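AFP (Microbacterium arborescens, PDB 2YJK) translocates iron across a twelve-subunit Dps shell of ferritin-fold subunits and probably binds ferric iron. Local coordinates at the interface of chains A and B. Residues are numbered along the deposited sequence; one frame, centred on the assembly and turned at random. Chains: chain A/B, AFP.

Both contacts belong to one two-fold interface between chains A and B of the twelve-subunit assembly, the centres of their C-alpha atoms about 31 Å apart. They share no residue, yet both draw on the long connection between helix 51-78 and helix 105-130. Contact 1 sets residues 80-82 of chain A against B:Phe102, whereas contact 2 sets residues 96-100 of chain A against residues 83-86 of chain B. Because symmetry exchanges the chains, the twin of contact 2 adjoins contact 1 in sequence, and the two probably form a continuous stretch. Contact 1 is apolar; contact 2 crosses through a water and packing against a salt bridge within chain B.

Contact 1: the interface of chains A and B. Residues chain A 77, 80-82; chain B 44, 47, 102.
A:Pro82 and A:Val77 meet B:Phe102, B:Trp44 and B:Arg47 in an apolar, two-fold symmetric interface that pairs subunits within the Dps dodecamer. No nitrogen or oxygen comes within bonding distance across it, so the evidence for contact is packing. On the chain B side B:Phe102 contributes the greater part, 68 Å² of its surface being hidden by chain A. With CG anti to its carbonyl carbon (chi1 -70°), the ring is carried between two partners. A:Pro82 crosses it at about a right angle, its CB 4.0 Å above one face of the ring and displaced toward the rim. The other face is taken within its own chain: B:Arg47 bends at chi2 and chi3 to bring its guanidinium carbon CZ over the ring centre, 3.7 Å above the plane, a placement that would favour a positive charge there. The far tip of the ring runs into main chain, with CZ 3.5 Å from C of A:Leu81 and CE2 3.6 Å from the carbonyl O of A:Gly80. An alanine in place of B:Phe102 would probably leave a gap beneath A:Pro82 and set the B:Arg47 guanidinium free to turn. Nearer the helices, A:Val77 points its two methyls at the B:Trp44 main chain. CG1, anti to the backbone N (chi1 177°), lies 3.6 Å from NH2 of B:Arg47, the two side chains running antiparallel alongside each other, and CG2 lies 3.6 Å from the carbonyl O of B:Trp44. B:Trp44 follows the iron-binding B:His43 in sequence and A:Val77 lies one helical turn beyond the iron-binding A:Glu74, so this packing probably helps keep the intersubunit iron site in register.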
ATOM      1  N   VAL A  77      31.944  10.060  -1.638  1.00 23.65           N
ATOM      2  CA  VAL A  77      32.457   8.743  -1.187  1.00 25.38           C
ATOM      3  C   VAL A  77      32.540   7.714  -2.302  1.00 26.58           C
ATOM      4  O   VAL A  77      33.523   6.937  -2.367  1.00 25.50           O
ATOM      5  CB  VAL A  77      31.676   8.165  -0.001  1.00 25.32           C
ATOM      6  CG1 VAL A  77      32.230   6.776   0.351  1.00 25.60           C
ATOM      7  CG2 VAL A  77      31.820   9.128   1.205  1.00 26.12           C
ATOM      8  N   GLY A  80      35.633   7.715  -3.951  1.00 30.89           N
ATOM      9  CA  GLY A  80      36.752   7.249  -3.136  1.00 31.59           C
ATOM     10  C   GLY A  80      37.321   8.286  -2.156  1.00 31.24           C
ATOM     11  O   GLY A  80      38.399   8.095  -1.663  1.00 32.05           O
ATOM     12  N   LEU A  81      36.603   9.369  -1.863  1.00 30.17           N
ATOM     13  CA  LEU A  81      37.104  10.349  -0.893  1.00 30.80           C
ATOM     14  C   LEU A  81      36.232  10.457   0.359  1.00 30.61           C
ATOM     15  O   LEU A  81      35.023  10.216   0.264  1.00 29.17           O
ATOM     16  CB  LEU A  81      37.327  11.720  -1.556  1.00 31.12           C
ATOM     17  CG  LEU A  81      38.534  11.660  -2.526  1.00 33.99           C
ATOM     18  CD1 LEU A  81      38.472  12.877  -3.355  1.00 35.53           C
ATOM     19  CD2 LEU A  81      39.890  11.521  -1.853  1.00 32.66           C
ATOM     20  N   PRO A  82      36.863  10.711   1.548  1.00 30.68           N
ATOM     21  CA  PRO A  82      36.059  10.843   2.762  1.00 30.68           C
ATOM     22  C   PRO A  82      35.381  12.214   2.735  1.00 31.70           C
ATOM     23  O   PRO A  82      35.689  13.038   1.883  1.00 32.33           O
ATOM     24  CB  PRO A  82      37.077  10.754   3.897  1.00 30.58           C
ATOM     25  CG  PRO A  82      38.417  11.223   3.265  1.00 32.60           C
ATOM     26  CD  PRO A  82      38.325  10.685   1.815  1.00 32.07           C
TER
ATOM     27  N   TRP B  44      28.177   7.598   6.100  1.00 22.66           N
ATOM     28  CA  TRP B  44      28.934   7.881   4.820  1.00 23.36           C
ATOM     29  C   TRP B  44      30.352   7.316   4.757  1.00 23.52           C
ATOM     30  O   TRP B  44      30.796   6.818   3.702  1.00 23.23           O
ATOM     31  CB  TRP B  44      29.017   9.408   4.597  1.00 24.81           C
ATOM     32  CG  TRP B  44      27.619  10.004   4.383  1.00 24.00           C
ATOM     33  CD1 TRP B  44      26.549   9.399   3.720  1.00 23.23           C
ATOM     34  CD2 TRP B  44      27.168  11.314   4.767  1.00 21.09           C
ATOM     35  NE1 TRP B  44      25.461  10.270   3.678  1.00 24.38           N
ATOM     36  CE2 TRP B  44      25.807  11.442   4.308  1.00 22.83           C
ATOM     37  CE3 TRP B  44      27.792  12.402   5.403  1.00 19.74           C
ATOM     38  CZ2 TRP B  44      25.050  12.625   4.490  1.00 25.39           C
ATOM     39  CZ3 TRP B  44      27.052  13.604   5.585  1.00 23.79           C
ATOM     40  CH2 TRP B  44      25.680  13.699   5.113  1.00 22.87           C
ATOM     41  N   ARG B  47      33.689   1.693   6.710  1.00 25.40           N
ATOM     42  CA  ARG B  47      34.394   0.714   5.848  1.00 28.09           C
ATOM     43  C   ARG B  47      34.494  -0.642   6.536  1.00 27.13           C
ATOM     44  O   ARG B  47      34.417  -0.755   7.771  1.00 26.36           O
ATOM     45  CB  ARG B  47      35.873   1.146   5.590  1.00 29.29           C
ATOM     46  CG  ARG B  47      36.112   2.619   5.246  1.00 34.12           C
ATOM     47  CD  ARG B  47      36.527   2.778   3.766  1.00 41.83           C
ATOM     48  NE  ARG B  47      35.405   3.192   2.951  1.00 47.11           N
ATOM     49  CZ  ARG B  47      35.429   3.435   1.626  1.00 49.45           C
ATOM     50  NH1 ARG B  47      36.551   3.297   0.913  1.00 46.42           N
ATOM     51  NH2 ARG B  47      34.303   3.871   1.029  1.00 44.55           N
ATOM     52  N   PHE B 102      37.327   8.230   6.563  1.00 28.54           N
ATOM     53  CA  PHE B 102      37.065   6.786   6.524  1.00 29.41           C
ATOM     54  C   PHE B 102      37.455   6.101   7.825  1.00 30.30           C
ATOM     55  O   PHE B 102      38.508   6.410   8.385  1.00 31.22           O
ATOM     56  CB  PHE B 102      37.847   6.111   5.364  1.00 30.01           C
ATOM     57  CG  PHE B 102      37.325   6.472   3.981  1.00 31.65           C
ATOM     58  CD1 PHE B 102      35.963   6.848   3.790  1.00 31.96           C
ATOM     59  CD2 PHE B 102      38.167   6.418   2.859  1.00 34.55           C
ATOM     60  CE1 PHE B 102      35.441   7.179   2.515  1.00 33.14           C
ATOM     61  CE2 PHE B 102      37.676   6.759   1.566  1.00 32.25           C
ATOM     62  CZ  PHE B 102      36.317   7.144   1.382  1.00 33.16           C
TER

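Contact 2: the interface of chains A and B. Residues chain A 96, 98-100; chain B 83-84, 86.
The carboxylate oxygen OD1 of B:Asp84, which lies beside A:Ala100, is gripped from opposite faces of its plane by two donors of B:Arg86. NE of B:Arg86 bonds OD1 of B:Asp84 on the syn side at 2.9 Å, completing a salt bridge, while the backbone N of B:Arg86 meets the same B:Asp84 OD1 on the anti side at 3.2 Å. OD2 of B:Asp84 accepts NH2 of B:Arg86 at 3.0 Å. Both side-chain bonds stay close to the guanidinium plane but are tilted 32° from that of the carboxylate, so the grip is side-on, one nitrogen to each oxygen, with the two groups not coplanar. This pairing fixes the rotation of the guanidinium and presents a flat face to chain A. The A:Ala100 methyl CB sits over the centre of that face, 3.5 Å from CZ of B:Arg86. The bend at chi3 (-58°) turns the guanidinium off the line of the aliphatic chain, whose CD passes close to the carbonyl of A:Val98. At the guanidinium edge NH1 bonds water 1 in plane, and this water is 2.7 Å from O of A:Val98 and also reaches O of A:Thr96, carrying polar contact across the interface where no direct bond exists. A:Thr96 OG1 accepts the A:Val98 N at 2.9 Å, which probably steadies this loop segment. In the fold, B:Asp84 and B:Arg86 precede short helix 87-92, while A:Thr96 to A:Ala100 follow that helix in chain A, before strand 103-104 of the same chain.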
ATOM      1  N   THR A  96      23.794  30.754   9.923  1.00 35.36           N
ATOM      2  CA  THR A  96      22.372  30.867   9.721  1.00 32.97           C
ATOM      3  C   THR A  96      21.787  32.185  10.207  1.00 33.39           C
ATOM      4  O   THR A  96      22.259  32.748  11.161  1.00 33.29           O
ATOM      5  CB  THR A  96      21.630  29.718  10.449  1.00 33.47           C
ATOM      6  OG1 THR A  96      20.247  29.826  10.154  1.00 32.86           O
ATOM      7  CG2 THR A  96      21.836  29.771  12.014  1.00 31.56           C
ATOM      8  N   VAL A  98      18.417  32.001  10.852  1.00 28.04           N
ATOM      9  CA  VAL A  98      17.215  31.543  11.569  1.00 27.71           C
ATOM     10  C   VAL A  98      17.254  32.041  12.998  1.00 28.98           C
ATOM     11  O   VAL A  98      18.265  31.902  13.644  1.00 30.01           O
ATOM     12  CB  VAL A  98      17.046  29.995  11.572  1.00 27.15           C
ATOM     13  CG1 VAL A  98      15.761  29.613  12.364  1.00 25.44           C
ATOM     14  CG2 VAL A  98      16.880  29.554  10.193  1.00 25.23           C
ATOM     15  N   PRO A  99      16.175  32.640  13.490  1.00 29.60           N
ATOM     16  CA  PRO A  99      16.328  33.217  14.846  1.00 30.05           C
ATOM     17  C   PRO A  99      16.493  32.157  15.907  1.00 30.27           C
ATOM     18  O   PRO A  99      16.213  30.955  15.669  1.00 29.38           O
ATOM     19  CB  PRO A  99      15.049  34.020  15.056  1.00 30.48           C
ATOM     20  CG  PRO A  99      14.466  34.239  13.623  1.00 30.93           C
ATOM     21  CD  PRO A  99      14.885  32.992  12.853  1.00 28.99           C
ATOM     22  N   ALA A 100      16.987  32.582  17.072  1.00 29.57           N
ATOM     23  CA  ALA A 100      17.249  31.640  18.151  1.00 28.98           C
ATOM     24  C   ALA A 100      15.971  31.171  18.833  1.00 28.18           C
ATOM     25  O   ALA A 100      15.963  30.088  19.322  1.00 27.48           O
ATOM     26  CB  ALA A 100      18.203  32.256  19.171  1.00 29.84           C
TER
ATOM     27  N   ILE B  83      13.107  26.685  21.752  1.00 27.89           N
ATOM     28  CA  ILE B  83      14.292  25.835  21.820  1.00 29.84           C
ATOM     29  C   ILE B  83      15.329  26.452  20.892  1.00 30.56           C
ATOM     30  O   ILE B  83      15.009  26.848  19.765  1.00 31.83           O
ATOM     31  CB  ILE B  83      13.932  24.365  21.513  1.00 30.12           C
ATOM     32  CG1 ILE B  83      15.196  23.522  21.330  1.00 32.01           C
ATOM     33  CG2 ILE B  83      13.008  24.197  20.274  1.00 25.22           C
ATOM     34  CD1 ILE B  83      15.554  22.695  22.483  1.00 32.03           C
ATOM     35  N   ASP B  84      16.549  26.642  21.367  1.00 29.64           N
ATOM     36  CA  ASP B  84      17.560  27.058  20.465  1.00 29.63           C
ATOM     37  C   ASP B  84      18.345  25.835  19.988  1.00 29.23           C
ATOM     38  O   ASP B  84      19.241  25.372  20.673  1.00 30.29           O
ATOM     39  CB  ASP B  84      18.502  28.084  21.080  1.00 29.77           C
ATOM     40  CG  ASP B  84      19.570  28.543  20.094  1.00 33.21           C
ATOM     41  OD1 ASP B  84      19.511  28.213  18.849  1.00 31.52           O
ATOM     42  OD2 ASP B  84      20.497  29.242  20.564  1.00 34.97           O
ATOM     43  N   ARG B  86      19.811  25.859  16.736  1.00 27.93           N
ATOM     44  CA  ARG B  86      20.597  26.273  15.583  1.00 27.93           C
ATOM     45  C   ARG B  86      21.886  25.464  15.573  1.00 27.56           C
ATOM     46  O   ARG B  86      22.329  24.983  16.628  1.00 28.20           O
ATOM     47  CB  ARG B  86      20.870  27.774  15.586  1.00 28.74           C
ATOM     48  CG  ARG B  86      19.642  28.674  15.391  1.00 27.63           C
ATOM     49  CD  ARG B  86      20.023  30.135  15.708  1.00 31.10           C
ATOM     50  NE  ARG B  86      20.537  30.296  17.092  1.00 30.53           N
ATOM     51  CZ  ARG B  86      21.171  31.383  17.543  1.00 36.74           C
ATOM     52  NH1 ARG B  86      21.392  32.423  16.747  1.00 35.29           N
ATOM     53  NH2 ARG B  86      21.595  31.429  18.798  1.00 34.37           N
TER
HETATM   54  O   HOH W   1      20.756  32.901  13.831  1.00 21.91           O